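Local coordinates for protein nodulation fucosyltransferase NodZ (Bradyrhizobium sp., PDB 2HHC) that belongs to the NodZ family of nodulation proteins, bacterial glycosyltransferases with the GT-B fold of two Rossmann-like domains, at residues A[86-89]-A[95-98]; A[110-115]-A[133-138]; A[170-175]-A[206-211]. One frame throughout, in Å; residues are numbered along the deposited sequence. Where two conformers were deposited one is given.

Contact 1: A[86-89]-A[95-98]; sequences PRWW and DCIN. With PO4 (phosphate ion), chain B.
Cys-96 lies against the indole of Trp-88 in a sulfur-aromatic contact, within the long loop that leads from strand 84-85 to helix 101-116. Its SG stands 3.7 Å from the centroid of the Trp-88 six-membered ring and 13° off the ring normal, over the face, offset toward the rim. The backbone sets Cys-96 CB 3.4 Å from Trp-88 CH2; with chi1 at -72° SG then swings over the ring. The carbonyl O of Cys-96 comes equally close to CH2. The indole gets here because Trp-88 holds CG anti to its own backbone N (chi1 -174°), and its CZ3 corner then points at the centre of the Trp-89 ring face. Arg-99 adds a cation-pi contact to Trp-88, and Gln-103 and Glu-107 of helix 101-116 also touch this side chain. At the backbone end, Trp-88 N donates to O2 of a phosphate ion, probably from the crystallisation liquor, at 3.2 Å. Farther along, Asn-98 offers its carbonyl O at the edge of the indole, near the ring plane. Water 1 joins the two, accepting from Trp-88 NE1 at 3.0 Å and donating to Asn-98 O at 2.6 Å.

Contact 2: A[110-115]-A[133-138]; sequences ELTELF and MWRCSE
Thr-112, on helix 101-116, and Arg-135, in the loop between strand 125-128 and helix 138-147, reach toward each other with their side chains crossing obliquely. The hydroxyl of Thr-112 meets the guanidinium at its edge: Arg-135 NE donates to Thr-112 OG1 over 2.8 Å, with an N-H...O angle of 146° and the oxygen 15° out of the guanidinium plane. The methyl takes part as well, CG2 of Thr-112 lying 3.6 Å from Arg-135 NE. Arg-135 is bent at chi2 (-54°), and its NH1 makes a weak bond to the carbonyl O of Met-133, two residues earlier in the same loop. On the other side of the group, Arg-135 NH2 donates a hydrogen bond to water 2 at 2.8 Å, and this water in turn donates to Thr-112 OG1 at 3.2 Å. Phe-115, one turn along the helix, approaches the loop obliquely, its CD2 4.0 Å from the carbonyl O of Arg-135. Its ring also meets Tyr-28 of helix 15-32. Since Thr-112 OG1 donates its hydroxyl hydrogen to the carbonyl O of Arg-108, it faces Arg-135 and the water purely as an acceptor. The guanidinium thus has a partner on each nitrogen, that of NH1 weak, which probably restricts its rotation; the oxygens named here are all neutral, so this is hydrogen bonding and not a salt bridge.

Contact 3: A[170-175]-A[206-211]; sequences SIIGVH and RKAKAL
Ile-172 points from its strand at Ala-208 and Lys-209, near the C-terminal end of helix 192-209, in a purely apolar contact. From CB the chain forks. CG2, anti to the backbone N, comes up against the methyl of Ala-208, with 3.8 Å between Ile-172 CG2 and Ala-208 CB. The other branch leaves through CG1, beside the backbone N, and continues nearly straight (chi2 165°), which carries CD1 deeper toward the helix. That tip touches three things. Ile-172 CD1 lies 3.8 Å from CG of Lys-209, 3.9 Å from Ala-208 O and 4.0 Å from Ala-208 CB. The carbonyl O of Ala-208 accepts from the hydroxyl of Tyr-213 and, weakly, from Leu-211 N. The small methyl of Ala-208 is what both branches rest on, and the CA atoms of Ile-172 and Ala-208 are 7.1 Å apart. Strand 170-176, helix 192-209 and the parallel neighbouring strand 217-223 form a beta-alpha-beta unit of Rossmann type; Ile-172 also packs on Val-217 of that next strand, while Ile-281 of strand 279-283, on the other flank, meets both Ile-172 and Ala-208.

How the contacts relate
The three contacts follow one another along the chain without overlap, and they divide between the two sheets expected of a GT-B protein. Contacts 1 and 2 belong with the sheet that contains strands 84-85 and 125-128, and helix 101-116 ties them together: contact 1 sits in the loop leading into it, contact 2 on its later turns. Their centres are 20 Å apart, yet they touch where Pro-86 packs on Glu-110 and Leu-111. Contact 3 belongs to the other sheet, with its centre 33 Å from that of contact 2 and 46 Å from that of contact 1, across the chain's centre. It joins strand to helix in the buried part of that second domain.

Contact 1: A[86-89]-A[95-98]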
# COMPACT_ATOMS: atom_id res chain seq x y z
N PRO A 86 -12.11 -0.79 -18.88
CA PRO A 86 -12.10 0.16 -20.01
C PRO A 86 -12.12 -0.54 -21.39
O PRO A 86 -11.86 -1.74 -21.51
CB PRO A 86 -10.78 0.89 -19.80
CG PRO A 86 -10.53 0.82 -18.34
CD PRO A 86 -10.95 -0.58 -18.00
N ARG A 87 -12.48 0.22 -22.41
CA ARG A 87 -12.76 -0.37 -23.73
C ARG A 87 -11.54 -1.04 -24.35
O ARG A 87 -11.67 -1.97 -25.14
CB ARG A 87 -13.35 0.68 -24.68
CG ARG A 87 -14.69 1.13 -24.16
CD ARG A 87 -15.51 2.04 -25.08
NE ARG A 87 -16.09 3.15 -24.30
CZ ARG A 87 -16.84 3.02 -23.19
NH1 ARG A 87 -17.16 1.83 -22.68
NH2 ARG A 87 -17.29 4.11 -22.56
N TRP A 88 -10.35 -0.58 -23.96
CA TRP A 88 -9.09 -1.20 -24.44
C TRP A 88 -9.06 -2.70 -24.26
O TRP A 88 -8.53 -3.40 -25.08
CB TRP A 88 -7.93 -0.59 -23.68
CG TRP A 88 -6.55 -0.99 -24.12
CD1 TRP A 88 -5.77 -0.34 -25.02
CD2 TRP A 88 -5.75 -2.05 -23.57
NE1 TRP A 88 -4.52 -0.95 -25.09
CE2 TRP A 88 -4.50 -2.02 -24.26
CE3 TRP A 88 -5.97 -3.04 -22.62
CZ2 TRP A 88 -3.45 -2.91 -23.95
CZ3 TRP A 88 -4.93 -3.98 -22.38
CH2 TRP A 88 -3.70 -3.88 -23.03
N TRP A 89 -9.69 -3.20 -23.20
CA TRP A 89 -9.68 -4.60 -22.84
C TRP A 89 -10.54 -5.45 -23.76
O TRP A 89 -10.51 -6.68 -23.64
CB TRP A 89 -10.08 -4.79 -21.36
CG TRP A 89 -8.95 -4.26 -20.49
CD1 TRP A 89 -8.75 -2.98 -20.07
CD2 TRP A 89 -7.83 -5.02 -20.03
NE1 TRP A 89 -7.58 -2.90 -19.36
CE2 TRP A 89 -6.99 -4.13 -19.32
CE3 TRP A 89 -7.46 -6.35 -20.12
CZ2 TRP A 89 -5.78 -4.54 -18.74
CZ3 TRP A 89 -6.28 -6.76 -19.52
CH2 TRP A 89 -5.45 -5.86 -18.84
N ASP A 95 -3.21 -7.04 -30.04
CA ASP A 95 -3.25 -5.58 -29.96
C ASP A 95 -3.04 -5.06 -28.57
O ASP A 95 -2.96 -3.85 -28.38
CB ASP A 95 -4.61 -5.03 -30.45
CG ASP A 95 -4.84 -5.14 -31.94
OD1 ASP A 95 -4.03 -5.61 -32.75
OD2 ASP A 95 -5.95 -4.72 -32.38
N CYS A 96 -2.93 -5.95 -27.58
CA CYS A 96 -2.79 -5.57 -26.18
C CYS A 96 -1.35 -5.77 -25.68
O CYS A 96 -1.04 -5.45 -24.54
CB CYS A 96 -3.76 -6.36 -25.30
SG CYS A 96 -5.48 -5.78 -25.56
N ILE A 97 -0.47 -6.24 -26.56
CA ILE A 97 0.97 -6.37 -26.23
C ILE A 97 1.51 -4.99 -25.86
O ILE A 97 2.24 -4.85 -24.88
CB ILE A 97 1.74 -6.98 -27.39
CG1 ILE A 97 1.31 -8.41 -27.73
CG2 ILE A 97 3.25 -6.99 -27.12
CD1 ILE A 97 1.63 -9.41 -26.68
N ASN A 98 1.19 -3.96 -26.65
CA ASN A 98 1.63 -2.59 -26.39
C ASN A 98 0.74 -1.95 -25.32
O ASN A 98 -0.44 -1.70 -25.58
CB ASN A 98 1.42 -1.72 -27.61
CG ASN A 98 2.05 -0.36 -27.49
OD1 ASN A 98 3.04 -0.14 -26.79
ND2 ASN A 98 1.47 0.57 -28.22
P PO4 B . -9.47 3.20 -24.25
O1 PO4 B . -8.60 4.46 -24.11
O2 PO4 B . -9.64 2.38 -22.91
O3 PO4 B . -10.80 3.66 -24.78
O4 PO4 B . -8.83 2.36 -25.33
O HOH W 1 -2.17 -0.32 -26.86

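Contact 2: A[110-115]-A[133-138]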
# COMPACT_ATOMS: atom_id res chain seq x y z
N GLU A 110 -10.45 7.09 -17.09
CA GLU A 110 -11.70 6.47 -17.51
C GLU A 110 -12.39 5.80 -16.33
O GLU A 110 -13.60 5.92 -16.16
CB GLU A 110 -11.42 5.47 -18.64
CG GLU A 110 -11.06 6.16 -19.91
CD GLU A 110 -10.46 5.32 -20.98
OE1 GLU A 110 -10.45 4.12 -20.88
OE2 GLU A 110 -10.04 5.90 -22.01
N LEU A 111 -11.62 5.13 -15.50
CA LEU A 111 -12.19 4.46 -14.32
C LEU A 111 -12.69 5.49 -13.30
O LEU A 111 -13.73 5.31 -12.68
CB LEU A 111 -11.14 3.56 -13.68
CG LEU A 111 -10.81 2.28 -14.47
CD1 LEU A 111 -9.51 1.71 -13.95
CD2 LEU A 111 -11.96 1.25 -14.33
N THR A 112 -11.95 6.59 -13.16
CA THR A 112 -12.31 7.65 -12.22
C THR A 112 -13.67 8.22 -12.60
O THR A 112 -14.56 8.33 -11.75
CB THR A 112 -11.21 8.73 -12.21
OG1 THR A 112 -10.01 8.14 -11.73
CG2 THR A 112 -11.57 9.85 -11.27
N GLU A 113 -13.84 8.51 -13.89
CA GLU A 113 -15.13 9.01 -14.41
C GLU A 113 -16.21 7.95 -14.17
O GLU A 113 -17.31 8.26 -13.72
CB GLU A 113 -14.97 9.37 -15.88
CG GLU A 113 -16.26 9.77 -16.59
CD GLU A 113 -16.05 10.12 -18.07
OE1 GLU A 113 -15.30 9.37 -18.77
OE2 GLU A 113 -16.67 11.09 -18.55
N LEU A 114 -15.92 6.69 -14.44
CA LEU A 114 -16.93 5.66 -14.24
C LEU A 114 -17.36 5.59 -12.79
O LEU A 114 -18.55 5.48 -12.50
CB LEU A 114 -16.41 4.30 -14.69
CG LEU A 114 -17.43 3.19 -14.47
CD1 LEU A 114 -18.68 3.44 -15.33
CD2 LEU A 114 -16.76 1.85 -14.76
N PHE A 115 -16.39 5.64 -11.87
CA PHE A 115 -16.68 5.52 -10.45
C PHE A 115 -17.51 6.69 -9.94
O PHE A 115 -18.22 6.53 -8.95
CB PHE A 115 -15.41 5.45 -9.62
CG PHE A 115 -14.58 4.23 -9.87
CD1 PHE A 115 -15.05 3.12 -10.59
CD2 PHE A 115 -13.33 4.14 -9.30
CE1 PHE A 115 -14.24 1.99 -10.80
CE2 PHE A 115 -12.53 3.04 -9.52
CZ PHE A 115 -12.99 1.94 -10.22
N MET A 133 -5.08 4.97 -6.39
CA MET A 133 -4.91 5.78 -5.21
C MET A 133 -5.78 6.99 -5.32
O MET A 133 -5.86 7.58 -6.36
CB MET A 133 -3.42 6.16 -4.99
CG MET A 133 -2.58 4.98 -4.63
SD MET A 133 -0.79 5.25 -4.79
CE MET A 133 -0.53 6.71 -3.86
N TRP A 134 -6.43 7.34 -4.20
CA TRP A 134 -7.32 8.51 -4.04
C TRP A 134 -8.68 8.35 -4.73
O TRP A 134 -9.46 9.31 -4.79
CB TRP A 134 -6.68 9.82 -4.51
CG TRP A 134 -5.37 10.14 -3.92
CD1 TRP A 134 -4.16 9.97 -4.50
CD2 TRP A 134 -5.13 10.64 -2.62
NE1 TRP A 134 -3.17 10.34 -3.63
CE2 TRP A 134 -3.73 10.79 -2.49
CE3 TRP A 134 -5.94 11.03 -1.57
CZ2 TRP A 134 -3.13 11.30 -1.32
CZ3 TRP A 134 -5.35 11.53 -0.39
CH2 TRP A 134 -3.96 11.64 -0.29
N ARG A 135 -8.98 7.17 -5.26
CA ARG A 135 -10.25 7.02 -6.03
C ARG A 135 -11.28 6.22 -5.24
O ARG A 135 -12.06 5.41 -5.76
CB ARG A 135 -9.95 6.37 -7.40
CG ARG A 135 -8.92 7.12 -8.27
CD ARG A 135 -9.24 8.51 -8.48
NE ARG A 135 -8.50 9.15 -9.59
CZ ARG A 135 -7.30 9.74 -9.50
NH1 ARG A 135 -6.60 9.77 -8.38
NH2 ARG A 135 -6.78 10.33 -10.58
N CYS A 136 -11.28 6.47 -3.93
CA CYS A 136 -12.24 5.88 -3.02
C CYS A 136 -12.21 6.63 -1.70
O CYS A 136 -11.40 7.53 -1.47
CB CYS A 136 -11.91 4.43 -2.74
SG CYS A 136 -10.33 4.16 -1.87
N SER A 137 -13.18 6.31 -0.84
CA SER A 137 -13.20 6.90 0.45
C SER A 137 -12.16 6.33 1.40
O SER A 137 -11.68 5.21 1.22
CB SER A 137 -14.54 6.72 1.14
OG SER A 137 -14.73 5.32 1.36
N GLU A 138 -11.85 7.11 2.42
CA GLU A 138 -10.95 6.63 3.46
C GLU A 138 -11.56 5.40 4.15
O GLU A 138 -10.85 4.51 4.59
CB GLU A 138 -10.70 7.75 4.43
CG GLU A 138 -9.86 7.51 5.60
CD GLU A 138 -10.20 8.52 6.69
OE1 GLU A 138 -10.25 9.75 6.36
OE2 GLU A 138 -10.45 8.10 7.83
O HOH W 2 -8.30 10.49 -12.96

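Contact 3: A[170-175]-A[206-211]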
# COMPACT_ATOMS: atom_id res chain seq x y z
N SER A 170 7.05 5.02 23.40
CA SER A 170 6.37 5.86 22.43
C SER A 170 7.30 5.91 21.22
O SER A 170 8.43 6.41 21.33
CB SER A 170 6.18 7.28 22.97
OG SER A 170 5.14 7.28 23.94
N ILE A 171 6.84 5.37 20.09
CA ILE A 171 7.73 5.22 18.95
C ILE A 171 7.46 6.28 17.91
O ILE A 171 6.31 6.51 17.50
CB ILE A 171 7.59 3.81 18.32
CG1 ILE A 171 7.82 2.72 19.37
CG2 ILE A 171 8.51 3.62 17.13
CD1 ILE A 171 9.09 2.75 20.11
N ILE A 172 8.54 6.90 17.47
CA ILE A 172 8.50 7.79 16.33
C ILE A 172 8.94 6.96 15.13
O ILE A 172 10.13 6.56 15.02
CB ILE A 172 9.45 8.97 16.53
CG1 ILE A 172 8.97 9.82 17.68
CG2 ILE A 172 9.51 9.84 15.28
CD1 ILE A 172 10.02 10.80 18.21
N GLY A 173 8.01 6.74 14.20
CA GLY A 173 8.36 6.03 12.96
C GLY A 173 8.81 6.97 11.87
O GLY A 173 8.29 8.12 11.72
N VAL A 174 9.80 6.55 11.09
CA VAL A 174 10.40 7.38 10.06
C VAL A 174 10.51 6.55 8.79
O VAL A 174 11.20 5.54 8.79
CB VAL A 174 11.77 7.89 10.46
CG1 VAL A 174 12.26 8.91 9.45
CG2 VAL A 174 11.76 8.52 11.86
N HIS A 175 9.85 6.95 7.72
CA HIS A 175 10.01 6.29 6.44
C HIS A 175 10.81 7.20 5.55
O HIS A 175 10.41 8.35 5.28
CB HIS A 175 8.64 5.97 5.81
CG HIS A 175 8.74 5.41 4.42
ND1 HIS A 175 8.05 5.95 3.36
CD2 HIS A 175 9.43 4.35 3.91
CE1 HIS A 175 8.32 5.26 2.26
NE2 HIS A 175 9.15 4.28 2.58
N ARG A 206 14.12 15.78 14.79
CA ARG A 206 14.24 16.73 15.90
C ARG A 206 12.85 17.30 16.28
O ARG A 206 12.52 17.41 17.47
CB ARG A 206 15.27 17.83 15.57
CG ARG A 206 16.67 17.25 15.45
CD ARG A 206 17.77 18.23 15.07
NE ARG A 206 19.03 17.47 14.95
CZ ARG A 206 19.85 17.44 13.91
NH1 ARG A 206 19.68 18.26 12.86
NH2 ARG A 206 20.91 16.63 13.95
N LYS A 207 12.06 17.65 15.26
CA LYS A 207 10.71 18.20 15.48
C LYS A 207 9.84 17.20 16.19
O LYS A 207 9.16 17.53 17.18
CB LYS A 207 10.08 18.69 14.16
CG LYS A 207 8.58 19.11 14.24
CD LYS A 207 8.14 19.66 12.88
CE LYS A 207 6.65 20.04 12.82
NZ LYS A 207 6.34 21.26 13.59
N ALA A 208 9.87 15.96 15.72
CA ALA A 208 9.09 14.90 16.32
C ALA A 208 9.51 14.64 17.76
O ALA A 208 8.66 14.39 18.63
CB ALA A 208 9.24 13.61 15.51
N LYS A 209 10.82 14.67 18.02
CA LYS A 209 11.34 14.36 19.36
C LYS A 209 11.05 15.44 20.39
O LYS A 209 11.08 15.15 21.59
CB LYS A 209 12.85 14.10 19.30
CG LYS A 209 13.21 12.70 18.85
CD LYS A 209 14.71 12.42 18.89
CE LYS A 209 15.12 12.19 20.36
NZ LYS A 209 16.56 12.28 20.50
N ALA A 210 10.81 16.67 19.92
CA ALA A 210 10.47 17.81 20.79
C ALA A 210 9.00 17.80 21.27
O ALA A 210 8.65 18.58 22.18
CB ALA A 210 10.76 19.08 20.05
N LEU A 211 8.15 16.98 20.66
CA LEU A 211 6.77 16.76 21.10
C LEU A 211 6.78 15.97 22.39
O LEU A 211 7.80 15.38 22.76
CB LEU A 211 5.96 16.04 20.02
CG LEU A 211 5.92 16.77 18.67
CD1 LEU A 211 5.18 15.98 17.62
CD2 LEU A 211 5.34 18.16 18.82